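Local structure of extracellular invertase (Aspergillus kawachii, 5XH8) at residues A[203-208]-A[222-227]. The protein probably hydrolyses sucrose as a family 32 beta-fructofuranosidase and transfers fructosyl units to make fructooligosaccharides such as 1-kestose. Sequence-based numbering, arbitrary orientation.
Sequences GPAQFL and LGQWWH
In Q206, chi1 of -65° sends CG anti to the carbonyl carbon, and an anti chi2 carries CD on outward, toward the indole of W225. The amide lies nearly parallel to that indole, the two planes 22° apart. W225 NE1 donates to Q206 OE1 at 2.8 Å, a nearly straight bond (167°) lying in the ring plane. The other amide branch, Q206 NE2, sits at the edge of the W226 ring, 3.9 Å from W226 CE3, and is hydrogen-bonded to T268 of the neighbouring blade's strand 265-274. W226 turns its own NE1 to E228.

The two segments belong to the antiparallel hairpin of strands 203-211 and 219-227, the latter outermost in a four-stranded sheet, one blade of the GH32 beta-propeller. Q206 N bonds to W226 O at 2.9 Å, and at the far end L222 N reaches L208 O at 2.8 Å. The 222-227 strand turns a corner at W225 and W226, just after Q224, the centre of an inverse gamma turn. L208 CD2 packs 3.7 Å from W225 CB, while L208 CG meets L222 CD1. Q224 runs alongside the F207 ring in the same direction, its CG 3.8 Å from F207 CD1, and a water donates to G203 O and accepts a weak bond from Q224 NE2.

Both polar atoms of the buried Q206 amide have partners, OE1 in W225 NE1 and NE2 in T268 OG1, which should fix its rotation and tie the corner to the next blade, while L208 covers the root of the W225 indole.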
loop_
_atom_site.group_PDB
_atom_site.type_symbol
_atom_site.label_atom_id
_atom_site.label_comp_id
_atom_site.label_asym_id
_atom_site.label_seq_id
_atom_site.Cartn_x
_atom_site.Cartn_y
_atom_site.Cartn_z
ATOM N N GLY A 203 18.374 3.763 15.402
ATOM C CA GLY A 203 17.841 4.761 16.309
ATOM C C GLY A 203 16.795 5.659 15.678
ATOM O O GLY A 203 16.439 5.500 14.495
ATOM N N PRO A 204 16.317 6.641 16.450
ATOM C CA PRO A 204 15.280 7.558 15.982
ATOM C C PRO A 204 15.682 8.418 14.789
ATOM O O PRO A 204 16.882 8.695 14.589
ATOM C CB PRO A 204 15.027 8.450 17.207
ATOM C CG PRO A 204 16.290 8.372 18.002
ATOM C CD PRO A 204 16.746 6.960 17.825
ATOM N N ALA A 205 14.685 8.856 14.021
ATOM C CA ALA A 205 14.920 9.666 12.839
ATOM C C ALA A 205 13.692 10.404 12.338
ATOM O O ALA A 205 12.555 10.004 12.604
ATOM C CB ALA A 205 15.458 8.794 11.712
ATOM N N GLN A 206 13.947 11.484 11.608
ATOM C CA GLN A 206 12.989 12.094 10.734
ATOM C C GLN A 206 13.381 11.782 9.307
ATOM O O GLN A 206 14.533 12.055 8.872
ATOM C CB GLN A 206 12.965 13.605 10.916
ATOM C CG GLN A 206 12.478 14.051 12.283
ATOM C CD GLN A 206 12.345 15.561 12.382
ATOM O OE1 GLN A 206 12.680 16.303 11.451
ATOM N NE2 GLN A 206 11.831 16.020 13.506
ATOM N N PHE A 207 12.424 11.220 8.579
ATOM C CA PHE A 207 12.565 10.936 7.169
ATOM C C PHE A 207 12.004 12.123 6.406
ATOM O O PHE A 207 10.843 12.491 6.621
ATOM C CB PHE A 207 11.777 9.670 6.822
ATOM C CG PHE A 207 12.153 8.481 7.652
ATOM C CD1 PHE A 207 13.268 7.705 7.319
ATOM C CD2 PHE A 207 11.425 8.150 8.772
ATOM C CE1 PHE A 207 13.622 6.611 8.087
ATOM C CE2 PHE A 207 11.767 7.060 9.538
ATOM C CZ PHE A 207 12.871 6.292 9.199
ATOM N N LEU A 208 12.807 12.699 5.496
ATOM C CA LEU A 208 12.467 13.953 4.810
ATOM C C LEU A 208 12.074 13.667 3.376
ATOM O O LEU A 208 12.715 12.833 2.723
ATOM C CB LEU A 208 13.656 14.937 4.857
ATOM C CG LEU A 208 13.488 16.312 4.179
ATOM C CD1 LEU A 208 12.415 17.148 4.876
ATOM C CD2 LEU A 208 14.819 17.074 4.129
ATOM N N LEU A 222 14.358 12.330 0.496
ATOM C CA LEU A 222 15.589 13.121 0.626
ATOM C C LEU A 222 16.506 12.660 1.744
ATOM O O LEU A 222 17.493 13.342 2.077
ATOM C CB LEU A 222 15.232 14.578 0.843
ATOM C CG LEU A 222 14.442 15.213 -0.294
ATOM C CD1 LEU A 222 13.971 16.579 0.133
ATOM C CD2 LEU A 222 15.262 15.293 -1.588
ATOM N N GLY A 223 16.203 11.509 2.324
ATOM C CA GLY A 223 17.075 10.895 3.325
ATOM C C GLY A 223 16.625 11.146 4.744
ATOM O O GLY A 223 15.707 11.945 4.998
ATOM N N GLN A 224 17.296 10.474 5.672
ATOM C CA GLN A 224 17.135 10.763 7.084
ATOM C C GLN A 224 17.837 12.064 7.443
ATOM O O GLN A 224 18.960 12.041 7.949
ATOM C CB GLN A 224 17.714 9.642 7.926
ATOM C CG GLN A 224 16.959 8.345 7.746
ATOM C CD GLN A 224 17.703 7.193 8.320
ATOM O OE1 GLN A 224 18.259 6.373 7.575
ATOM N NE2 GLN A 224 17.721 7.099 9.640
ATOM N N TRP A 225 17.177 13.189 7.200
ATOM C CA TRP A 225 17.832 14.481 7.362
ATOM C C TRP A 225 18.286 14.717 8.816
ATOM O O TRP A 225 19.196 15.487 9.041
ATOM C CB TRP A 225 16.968 15.625 6.793
ATOM C CG TRP A 225 16.028 16.255 7.747
ATOM C CD1 TRP A 225 15.156 15.621 8.597
ATOM C CD2 TRP A 225 15.855 17.645 7.967
ATOM N NE1 TRP A 225 14.464 16.537 9.351
ATOM C CE2 TRP A 225 14.865 17.792 8.981
ATOM C CE3 TRP A 225 16.448 18.794 7.429
ATOM C CZ2 TRP A 225 14.457 19.049 9.455
ATOM C CZ3 TRP A 225 16.023 20.043 7.888
ATOM C CH2 TRP A 225 15.040 20.159 8.895
ATOM N N TRP A 226 17.637 14.064 9.786
ATOM C CA TRP A 226 18.087 14.063 11.168
ATOM C C TRP A 226 17.875 12.671 11.734
ATOM O O TRP A 226 16.768 12.103 11.629
ATOM C CB TRP A 226 17.322 15.111 12.008
ATOM C CG TRP A 226 17.742 15.158 13.459
ATOM C CD1 TRP A 226 19.016 14.982 13.959
ATOM C CD2 TRP A 226 16.910 15.438 14.592
ATOM N NE1 TRP A 226 19.010 15.088 15.324
ATOM C CE2 TRP A 226 17.740 15.375 15.746
ATOM C CE3 TRP A 226 15.547 15.727 14.750
ATOM C CZ2 TRP A 226 17.249 15.584 17.040
ATOM C CZ3 TRP A 226 15.048 15.918 16.042
ATOM C CH2 TRP A 226 15.910 15.855 17.173
ATOM N N HIS A 227 18.934 12.100 12.298
ATOM C CA HIS A 227 18.851 10.824 12.967
ATOM C C HIS A 227 19.886 10.783 14.084
ATOM O O HIS A 227 20.871 11.487 14.031
ATOM C CB HIS A 227 19.055 9.679 11.956
ATOM C CG HIS A 227 20.409 9.681 11.317
ATOM N ND1 HIS A 227 21.474 8.970 11.829
ATOM C CD2 HIS A 227 20.886 10.351 10.240
ATOM C CE1 HIS A 227 22.541 9.181 11.082
ATOM N NE2 HIS A 227 22.214 10.024 10.117
HETATM O O HOH W 1 18.041 5.724 12.145
#